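Long-range contact in probable branched-chain amino acid ABC transporter, amino acid binding protein (Thermus thermophilus, PDB 3LKB), which probably serves as the substrate-binding component of a branched-chain amino acid ABC transporter and holds a bound valine in its crystal structure: residues A[137-151]-A[194-206]. The protein carries 2 engineered substitutions. Sequence-based numbering, arbitrary orientation.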
loop_
_atom_site.group_PDB
_atom_site.type_symbol
_atom_site.label_atom_id
_atom_site.label_comp_id
_atom_site.label_asym_id
_atom_site.label_seq_id
_atom_site.Cartn_x
_atom_site.Cartn_y
_atom_site.Cartn_z
ATOM N N ILE A 137 33.213 2.768 4.518
ATOM C CA ILE A 137 33.503 4.073 5.103
ATOM C C ILE A 137 34.984 4.211 5.564
ATOM O O ILE A 137 35.611 5.231 5.281
ATOM C CB ILE A 137 32.568 4.421 6.282
ATOM C CG1 ILE A 137 31.154 4.720 5.790
ATOM C CG2 ILE A 137 33.130 5.636 7.071
ATOM C CD1 ILE A 137 30.086 4.592 6.888
ATOM N N ALA A 138 35.507 3.207 6.282
ATOM C CA ALA A 138 36.854 3.277 6.881
ATOM C C ALA A 138 37.939 3.273 5.790
ATOM O O ALA A 138 38.949 3.907 5.944
ATOM C CB ALA A 138 37.083 2.135 7.901
ATOM N N ARG A 139 37.716 2.566 4.685
ATOM C CA ARG A 139 38.633 2.647 3.544
ATOM C C ARG A 139 38.709 4.071 2.990
ATOM O O ARG A 139 39.764 4.505 2.594
ATOM C CB ARG A 139 38.160 1.739 2.431
ATOM C CG ARG A 139 36.755 2.251 1.786
ATOM C CD ARG A 139 36.717 2.706 0.263
ATOM N NE ARG A 139 36.508 1.568 -0.655
ATOM C CZ ARG A 139 37.341 0.519 -0.771
ATOM N NH1 ARG A 139 38.437 0.463 -0.005
ATOM N NH2 ARG A 139 37.079 -0.477 -1.646
ATOM N N GLU A 140 37.577 4.779 2.936
ATOM C CA GLU A 140 37.539 6.150 2.411
ATOM C C GLU A 140 38.216 7.149 3.318
ATOM O O GLU A 140 38.909 8.021 2.832
ATOM C CB GLU A 140 36.115 6.646 2.252
ATOM C CG GLU A 140 35.502 6.295 0.970
ATOM C CD GLU A 140 34.733 7.444 0.321
ATOM O OE1 GLU A 140 34.524 7.333 -0.908
ATOM O OE2 GLU A 140 34.315 8.414 1.009
ATOM N N LYS A 141 37.974 7.032 4.628
ATOM C CA LYS A 141 38.320 8.070 5.577
ATOM C C LYS A 141 38.448 7.467 6.955
ATOM O O LYS A 141 37.437 7.011 7.509
ATOM C CB LYS A 141 37.215 9.116 5.616
ATOM C CG LYS A 141 37.367 10.148 6.749
ATOM C CD LYS A 141 37.970 11.446 6.217
ATOM C CE LYS A 141 38.389 12.390 7.349
ATOM N NZ LYS A 141 37.220 12.988 8.071
ATOM N N LYS A 142 39.682 7.443 7.501
ATOM C CA LYS A 142 39.951 6.914 8.856
ATOM C C LYS A 142 39.470 7.879 9.877
ATOM O O LYS A 142 39.548 9.104 9.679
ATOM C CB LYS A 142 41.421 6.635 9.134
ATOM C CG LYS A 142 42.333 7.303 8.170
ATOM C CD LYS A 142 42.586 6.425 6.922
ATOM C CE LYS A 142 41.694 6.766 5.687
ATOM N NZ LYS A 142 41.208 5.512 4.996
ATOM N N GLY A 143 38.969 7.305 10.958
ATOM C CA GLY A 143 38.458 8.048 12.090
ATOM C C GLY A 143 37.168 8.766 11.758
ATOM O O GLY A 143 36.793 9.689 12.486
ATOM N N ALA A 144 36.501 8.352 10.673
ATOM C CA ALA A 144 35.289 9.043 10.204
ATOM C C ALA A 144 34.176 9.067 11.242
ATOM O O ALA A 144 33.941 8.093 11.932
ATOM C CB ALA A 144 34.777 8.440 8.925
ATOM N N LYS A 145 33.486 10.191 11.351
ATOM C CA LYS A 145 32.359 10.253 12.231
ATOM C C LYS A 145 31.125 9.791 11.487
ATOM O O LYS A 145 30.814 10.296 10.436
ATOM C CB LYS A 145 32.140 11.673 12.730
ATOM C CG LYS A 145 33.359 12.363 13.428
ATOM C CD LYS A 145 32.895 12.809 14.791
ATOM C CE LYS A 145 33.266 14.225 15.116
ATOM N NZ LYS A 145 34.424 14.263 16.059
ATOM N N VAL A 146 30.402 8.846 12.063
ATOM C CA VAL A 146 29.230 8.285 11.421
ATOM C C VAL A 146 28.024 8.297 12.353
ATOM O O VAL A 146 28.153 8.149 13.569
ATOM C CB VAL A 146 29.532 6.876 10.801
ATOM C CG1 VAL A 146 30.879 6.394 11.131
ATOM C CG2 VAL A 146 28.447 5.782 11.050
ATOM N N ALA A 147 26.848 8.481 11.765
ATOM C CA ALA A 147 25.621 8.464 12.513
ATOM C C ALA A 147 24.769 7.343 11.930
ATOM O O ALA A 147 24.803 7.075 10.720
ATOM C CB ALA A 147 24.934 9.768 12.358
ATOM N N LEU A 148 24.022 6.667 12.780
ATOM C CA LEU A 148 23.098 5.683 12.317
ATOM C C LEU A 148 21.704 6.265 12.439
ATOM O O LEU A 148 21.375 6.879 13.460
ATOM C CB LEU A 148 23.217 4.394 13.134
ATOM C CG LEU A 148 24.586 3.677 13.246
ATOM C CD1 LEU A 148 24.429 2.321 13.990
ATOM C CD2 LEU A 148 25.298 3.471 11.908
ATOM N N VAL A 149 20.893 6.072 11.391
ATOM C CA VAL A 149 19.467 6.382 11.410
ATOM C C VAL A 149 18.632 5.150 11.022
ATOM O O VAL A 149 18.800 4.593 9.961
ATOM C CB VAL A 149 19.128 7.584 10.464
ATOM C CG1 VAL A 149 17.623 7.731 10.277
ATOM C CG2 VAL A 149 19.678 8.851 11.025
ATOM N N VAL A 150 17.643 4.834 11.834
ATOM C CA VAL A 150 17.129 3.516 11.966
ATOM C C VAL A 150 15.622 3.559 12.185
ATOM O O VAL A 150 15.081 4.488 12.813
ATOM C CB VAL A 150 17.856 2.920 13.138
ATOM C CG1 VAL A 150 16.957 2.393 14.203
ATOM C CG2 VAL A 150 18.904 1.990 12.687
ATOM N N HIS A 151 14.932 2.588 11.604
ATOM C CA HIS A 151 13.503 2.509 11.724
ATOM C C HIS A 151 13.184 2.174 13.180
ATOM O O HIS A 151 13.949 1.420 13.848
ATOM C CB HIS A 151 13.015 1.401 10.798
ATOM C CG HIS A 151 11.532 1.298 10.700
ATOM N ND1 HIS A 151 10.789 0.472 11.521
ATOM C CD2 HIS A 151 10.643 1.940 9.895
ATOM C CE1 HIS A 151 9.508 0.601 11.211
ATOM N NE2 HIS A 151 9.395 1.482 10.229
ATOM N N PHE A 194 23.393 16.541 13.446
ATOM C CA PHE A 194 24.516 15.794 12.818
ATOM C C PHE A 194 25.614 16.711 12.312
ATOM O O PHE A 194 26.783 16.464 12.524
ATOM C CB PHE A 194 24.008 14.944 11.646
ATOM C CG PHE A 194 23.219 13.726 12.067
ATOM C CD1 PHE A 194 22.939 13.473 13.425
ATOM C CD2 PHE A 194 22.713 12.863 11.108
ATOM C CE1 PHE A 194 22.224 12.353 13.825
ATOM C CE2 PHE A 194 21.980 11.718 11.473
ATOM C CZ PHE A 194 21.728 11.453 12.833
ATOM N N GLU A 195 25.213 17.783 11.642
ATOM C CA GLU A 195 26.148 18.740 11.133
ATOM C C GLU A 195 26.937 19.380 12.297
ATOM O O GLU A 195 28.127 19.545 12.163
ATOM C CB GLU A 195 25.437 19.793 10.285
ATOM C CG GLU A 195 26.125 21.158 10.371
ATOM C CD GLU A 195 26.021 21.959 9.105
ATOM O OE1 GLU A 195 25.140 22.852 9.056
ATOM O OE2 GLU A 195 26.809 21.697 8.159
ATOM N N GLN A 196 26.294 19.701 13.433
ATOM C CA GLN A 196 27.010 20.332 14.574
ATOM C C GLN A 196 28.064 19.404 15.159
ATOM O O GLN A 196 29.184 19.832 15.546
ATOM C CB GLN A 196 26.066 20.771 15.702
ATOM C CG GLN A 196 25.126 21.850 15.282
ATOM C CD GLN A 196 24.176 22.266 16.403
ATOM O OE1 GLN A 196 23.333 21.470 16.861
ATOM N NE2 GLN A 196 24.301 23.536 16.851
ATOM N N ALA A 197 27.698 18.130 15.208
ATOM C CA ALA A 197 28.543 17.111 15.799
ATOM C C ALA A 197 29.586 16.663 14.801
ATOM O O ALA A 197 30.360 15.780 15.098
ATOM C CB ALA A 197 27.690 15.937 16.258
ATOM N N GLY A 198 29.583 17.250 13.603
ATOM C CA GLY A 198 30.570 16.883 12.569
ATOM C C GLY A 198 30.398 15.511 11.907
ATOM O O GLY A 198 31.357 14.956 11.382
ATOM N N VAL A 199 29.182 14.968 11.915
ATOM C CA VAL A 199 28.884 13.723 11.224
ATOM C C VAL A 199 29.266 13.829 9.748
ATOM O O VAL A 199 29.013 14.830 9.126
ATOM C CB VAL A 199 27.381 13.300 11.419
ATOM C CG1 VAL A 199 26.965 12.126 10.527
ATOM C CG2 VAL A 199 27.139 12.939 12.887
ATOM N N GLU A 200 29.877 12.784 9.193
ATOM C CA GLU A 200 30.315 12.861 7.801
ATOM C C GLU A 200 29.695 11.784 6.942
ATOM O O GLU A 200 29.734 11.850 5.723
ATOM C CB GLU A 200 31.836 12.841 7.706
ATOM C CG GLU A 200 32.536 12.246 8.890
ATOM C CD GLU A 200 34.009 12.688 9.001
ATOM O OE1 GLU A 200 34.743 12.155 9.891
ATOM O OE2 GLU A 200 34.416 13.558 8.188
ATOM N N TYR A 201 29.119 10.789 7.606
ATOM C CA TYR A 201 28.547 9.657 6.933
ATOM C C TYR A 201 27.341 9.296 7.732
ATOM O O TYR A 201 27.428 9.125 8.940
ATOM C CB TYR A 201 29.504 8.480 6.958
ATOM C CG TYR A 201 30.710 8.682 6.090
ATOM C CD1 TYR A 201 30.749 8.159 4.797
ATOM C CD2 TYR A 201 31.824 9.384 6.560
ATOM C CE1 TYR A 201 31.860 8.346 3.991
ATOM C CE2 TYR A 201 32.966 9.566 5.758
ATOM C CZ TYR A 201 32.976 9.046 4.482
ATOM O OH TYR A 201 34.078 9.224 3.678
ATOM N N VAL A 202 26.219 9.178 7.065
ATOM C CA VAL A 202 25.042 8.654 7.713
ATOM C C VAL A 202 24.687 7.288 7.123
ATOM O O VAL A 202 24.496 7.150 5.911
ATOM C CB VAL A 202 23.837 9.598 7.524
ATOM C CG1 VAL A 202 22.686 9.128 8.331
ATOM C CG2 VAL A 202 24.207 10.949 7.917
ATOM N N VAL A 203 24.602 6.286 7.985
ATOM C CA VAL A 203 24.204 4.965 7.537
ATOM C C VAL A 203 22.764 4.737 7.927
ATOM O O VAL A 203 22.419 4.910 9.087
ATOM C CB VAL A 203 25.065 3.892 8.189
ATOM C CG1 VAL A 203 24.512 2.492 7.890
ATOM C CG2 VAL A 203 26.482 4.048 7.705
ATOM N N HIS A 204 21.941 4.323 6.963
ATOM C CA HIS A 204 20.500 4.090 7.219
ATOM C C HIS A 204 20.105 2.624 7.298
ATOM O O HIS A 204 20.515 1.815 6.478
ATOM C CB HIS A 204 19.687 4.695 6.083
ATOM C CG HIS A 204 19.660 6.192 6.075
ATOM N ND1 HIS A 204 20.653 6.960 5.490
ATOM C CD2 HIS A 204 18.756 7.069 6.578
ATOM C CE1 HIS A 204 20.344 8.238 5.597
ATOM N NE2 HIS A 204 19.200 8.332 6.254
ATOM N N GLN A 205 19.250 2.287 8.254
ATOM C CA GLN A 205 18.557 1.002 8.244
ATOM C C GLN A 205 17.072 1.273 8.270
ATOM O O GLN A 205 16.469 1.515 9.315
ATOM C CB GLN A 205 18.958 0.170 9.461
ATOM C CG GLN A 205 18.051 -1.021 9.765
ATOM C CD GLN A 205 18.184 -2.223 8.773
ATOM O OE1 GLN A 205 18.687 -2.091 7.658
ATOM N NE2 GLN A 205 17.692 -3.390 9.192
ATOM N N ASN A 206 16.437 1.179 7.124
ATOM C CA ASN A 206 15.065 1.621 7.039
ATOM C C ASN A 206 14.441 1.108 5.756
ATOM O O ASN A 206 15.116 0.404 4.992
ATOM C CB ASN A 206 15.107 3.146 7.031
ATOM C CG ASN A 206 13.994 3.771 7.843
ATOM O OD1 ASN A 206 12.890 3.234 7.893
ATOM N ND2 ASN A 206 14.282 4.906 8.494
#
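Y201 is the large bump here, and the end of helix 126-140 together with the turn after it makes the hollow. I137 lays its CG2 over the middle of the ring, 3.9 Å from the Y201 centroid and 7° off the normal. With chi1 at -71° both branches of I137 come down on one face, CG1 nearer Y201 CD1, and its own CD1 runs on to V203 CG2. A144 CB touches Y201 CE2 obliquely. At the far end Y201 OH gives a hydrogen bond of 2.8 Å to E140 OE2, on the anti lone pair, with the carboxylate nearly perpendicular to the ring.

Strands 145-150 and 201-205 are neighbouring parallel strands in the mixed sheet of one lobe of this periplasmic binding protein, each following a helix as in a Rossmann-like alpha/beta domain. Their backbone ladder runs from K145 O to H151 N. On the sheet face opposite Y201, A147 is the shallow spot: F194 brings its ring face down on A147 CB, 3.8 Å from centroid to CB, while V199 CG1 closes in on the same methyl. V149 CG2 then meets the rim of F194.

Where the strands begin, E200 grips K145 twice, its N-H on K145 O and its OE1 on K145 N at 2.8 Å. K141 NZ stands before both carboxylate oxygens in a salt bridge whose two hydrogen bonds are weak. At the other end N206 OD1 sits at the H151 ring edge, while N206 ND2 bonds the V180 carbonyl, H151 ND1 the S153 hydroxyl, and Q205 NE2 the carbonyl of F155, a valine-pocket residue.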